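Local atomic coordinates of EGF family domain-containing protein (Toxoplasma gondii, PDB entry 4Z80), a protein that probably acts in host-cell invasion by the parasite, as an AMA-family surface antigen that binds a RON2-like partner at the moving junction. Residues 307-311 with 312-316. Residues are numbered along the deposited sequence; the frame is centred on the assembly and turned at random.
Sequences LTTDD and TNAFY
The phenol of Tyr316 reaches across the loop and takes a backbone hydrogen bond on its hydroxyl: Thr309 N donates to Tyr316 OH over 3.0 Å, a bent bond with an angle of 139° at the hydrogen. The same OH is hydrogen-bonded to the carbonyl of Lys146, so this buried oxygen joins the returning loop to a second part of the chain. The backbone of Thr308 lies at the ring's edge, its CA in the ring plane near OH, while Leu307 O comes obliquely to Tyr316 CE1, at 3.2 Å. The methyl of Thr309 approaches the hydroxyl end of the ring obliquely, CG2 lying 3.8 Å from Tyr316 CZ. With OG1 anti to the backbone N (chi1 -175°), the other branch of Thr309 turns forward along the chain and accepts from Asp311 N at 3.1 Å, an ST turn.

Sharing Asp311 with it, a type I beta turn to Ala314 reverses the chain, closed by Ala314 N to Asp311 O at 3.0 Å. The Asp311 carboxylate folds over this turn, and its OD1 accepts from Asn313 N at 2.9 Å, the donor standing 45° out of the carboxylate plane. Ala314 CB packs against Asp311 CB, 4.0 Å away.

This hairpin-like loop projects at the surface of the AMA1-like region, between strands 289-291 and 318-321. Arg116, in the loops after strand 101-104, binds Leu307 O and makes a cation-pi contact with Tyr316, whose ring also meets Phe104 at the end of that strand.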
ATOM      1  N   LEU A 307      10.486  -7.792 -17.070  1.00 13.18           N
ATOM      2  CA  LEU A 307      11.523  -8.019 -16.045  1.00 13.18           C
ATOM      3  C   LEU A 307      12.738  -7.088 -16.118  1.00 13.06           C
ATOM      4  O   LEU A 307      13.194  -6.610 -15.079  1.00 14.40           O
ATOM      5  CB  LEU A 307      11.995  -9.477 -16.074  1.00 12.10           C
ATOM      6  CG  LEU A 307      10.934 -10.526 -15.698  1.00 14.73           C
ATOM      7  CD1 LEU A 307      11.499 -11.937 -15.815  1.00 15.47           C
ATOM      8  CD2 LEU A 307      10.378 -10.298 -14.293  1.00 16.11           C
ATOM      9  N   THR A 308      13.266  -6.832 -17.311  1.00 10.70           N
ATOM     10  CA  THR A 308      14.386  -5.908 -17.465  1.00 12.60           C
ATOM     11  C   THR A 308      14.226  -5.063 -18.714  1.00 13.55           C
ATOM     12  O   THR A 308      13.794  -5.552 -19.764  1.00 13.67           O
ATOM     13  CB  THR A 308      15.744  -6.655 -17.522  1.00 14.68           C
ATOM     14  OG1 THR A 308      15.730  -7.631 -18.570  1.00 16.96           O
ATOM     15  CG2 THR A 308      16.027  -7.361 -16.209  1.00 14.61           C
ATOM     16  N   THR A 309      14.549  -3.780 -18.580  1.00 12.74           N
ATOM     17  CA  THR A 309      14.639  -2.864 -19.712  1.00 12.64           C
ATOM     18  C   THR A 309      15.547  -1.705 -19.339  1.00 13.94           C
ATOM     19  O   THR A 309      15.764  -1.448 -18.158  1.00 13.89           O
ATOM     20  CB  THR A 309      13.267  -2.299 -20.137  1.00 13.51           C
ATOM     21  OG1 THR A 309      13.425  -1.511 -21.322  1.00 16.37           O
ATOM     22  CG2 THR A 309      12.667  -1.426 -19.046  1.00 13.13           C
ATOM     23  N   ASP A 310      16.056  -0.998 -20.346  1.00 15.15           N
ATOM     24  CA  ASP A 310      16.790   0.248 -20.118  1.00 16.94           C
ATOM     25  C   ASP A 310      15.948   1.490 -20.426  1.00 16.40           C
ATOM     26  O   ASP A 310      16.372   2.619 -20.166  1.00 16.20           O
ATOM     27  CB  ASP A 310      18.052   0.281 -20.976  1.00 13.99           C
ATOM     28  CG  ASP A 310      19.010  -0.832 -20.636  1.00 23.99           C
ATOM     29  OD1 ASP A 310      19.249  -1.060 -19.433  1.00 20.44           O
ATOM     30  OD2 ASP A 310      19.520  -1.478 -21.575  1.00 33.61           O
ATOM     31  N   ASP A 311      14.765   1.279 -20.992  1.00 13.72           N
ATOM     32  CA  ASP A 311      13.912   2.376 -21.456  1.00 13.53           C
ATOM     33  C   ASP A 311      13.210   3.046 -20.286  1.00 14.02           C
ATOM     34  O   ASP A 311      12.270   2.483 -19.728  1.00 15.14           O
ATOM     35  CB  ASP A 311      12.893   1.834 -22.464  1.00 15.03           C
ATOM     36  CG  ASP A 311      12.017   2.916 -23.079  1.00 17.84           C
ATOM     37  OD1 ASP A 311      12.104   4.094 -22.679  1.00 15.58           O
ATOM     38  OD2 ASP A 311      11.222   2.565 -23.980  1.00 21.03           O
ATOM     39  N   THR A 312      13.661   4.243 -19.916  1.00 15.24           N
ATOM     40  CA  THR A 312      13.119   4.914 -18.740  1.00 16.00           C
ATOM     41  C   THR A 312      11.728   5.492 -18.993  1.00 18.24           C
ATOM     42  O   THR A 312      11.100   6.016 -18.067  1.00 21.75           O
ATOM     43  CB  THR A 312      14.054   6.034 -18.238  1.00 16.95           C
ATOM     44  OG1 THR A 312      14.220   7.034 -19.256  1.00 21.71           O
ATOM     45  CG2 THR A 312      15.412   5.459 -17.871  1.00 19.41           C
ATOM     46  N   ASN A 313      11.231   5.376 -20.221  1.00 15.62           N
ATOM     47  CA  ASN A 313       9.854   5.773 -20.500  1.00 18.46           C
ATOM     48  C   ASN A 313       8.903   4.575 -20.487  1.00 19.21           C
ATOM     49  O   ASN A 313       7.692   4.739 -20.651  1.00 21.15           O
ATOM     50  CB  ASN A 313       9.763   6.507 -21.840  1.00 22.96           C
ATOM     51  CG  ASN A 313       8.538   7.402 -21.924  1.00 39.79           C
ATOM     52  OD1 ASN A 313       7.724   7.278 -22.839  1.00 50.03           O
ATOM     53  ND2 ASN A 313       8.392   8.298 -20.948  1.00 48.00           N
ATOM     54  N   ALA A 314       9.441   3.375 -20.272  1.00 15.18           N
ATOM     55  CA  ALA A 314       8.614   2.176 -20.205  1.00 13.53           C
ATOM     56  C   ALA A 314       8.211   1.887 -18.764  1.00 15.08           C
ATOM     57  O   ALA A 314       8.814   2.402 -17.816  1.00 16.50           O
ATOM     58  CB  ALA A 314       9.349   0.978 -20.805  1.00 16.09           C
ATOM     59  N   PHE A 315       7.151   1.100 -18.621  1.00 11.76           N
ATOM     60  CA  PHE A 315       6.684   0.634 -17.326  1.00 11.33           C
ATOM     61  C   PHE A 315       6.714  -0.886 -17.333  1.00 12.37           C
ATOM     62  O   PHE A 315       6.403  -1.522 -18.340  1.00 11.55           O
ATOM     63  CB  PHE A 315       5.273   1.161 -17.016  1.00 12.17           C
ATOM     64  CG  PHE A 315       4.937   1.165 -15.542  1.00 13.36           C
ATOM     65  CD1 PHE A 315       4.470   0.016 -14.918  1.00 12.26           C
ATOM     66  CD2 PHE A 315       5.098   2.317 -14.776  1.00 12.66           C
ATOM     67  CE1 PHE A 315       4.178   0.010 -13.556  1.00 11.33           C
ATOM     68  CE2 PHE A 315       4.799   2.310 -13.410  1.00 11.64           C
ATOM     69  CZ  PHE A 315       4.334   1.162 -12.811  1.00 12.21           C
ATOM     70  N   TYR A 316       7.114  -1.470 -16.212  1.00 10.78           N
ATOM     71  CA  TYR A 316       7.264  -2.907 -16.106  1.00  9.35           C
ATOM     72  C   TYR A 316       5.949  -3.677 -16.047  1.00 11.06           C
ATOM     73  O   TYR A 316       4.941  -3.198 -15.516  1.00 10.19           O
ATOM     74  CB  TYR A 316       8.095  -3.246 -14.866  1.00 10.07           C
ATOM     75  CG  TYR A 316       9.576  -3.127 -15.112  1.00 10.55           C
ATOM     76  CD1 TYR A 316      10.240  -4.099 -15.845  1.00 12.87           C
ATOM     77  CD2 TYR A 316      10.309  -2.041 -14.643  1.00 10.66           C
ATOM     78  CE1 TYR A 316      11.587  -4.001 -16.104  1.00 13.21           C
ATOM     79  CE2 TYR A 316      11.669  -1.943 -14.888  1.00 11.00           C
ATOM     80  CZ  TYR A 316      12.298  -2.928 -15.615  1.00 12.00           C
ATOM     81  OH  TYR A 316      13.652  -2.866 -15.885  1.00 12.60           O
TER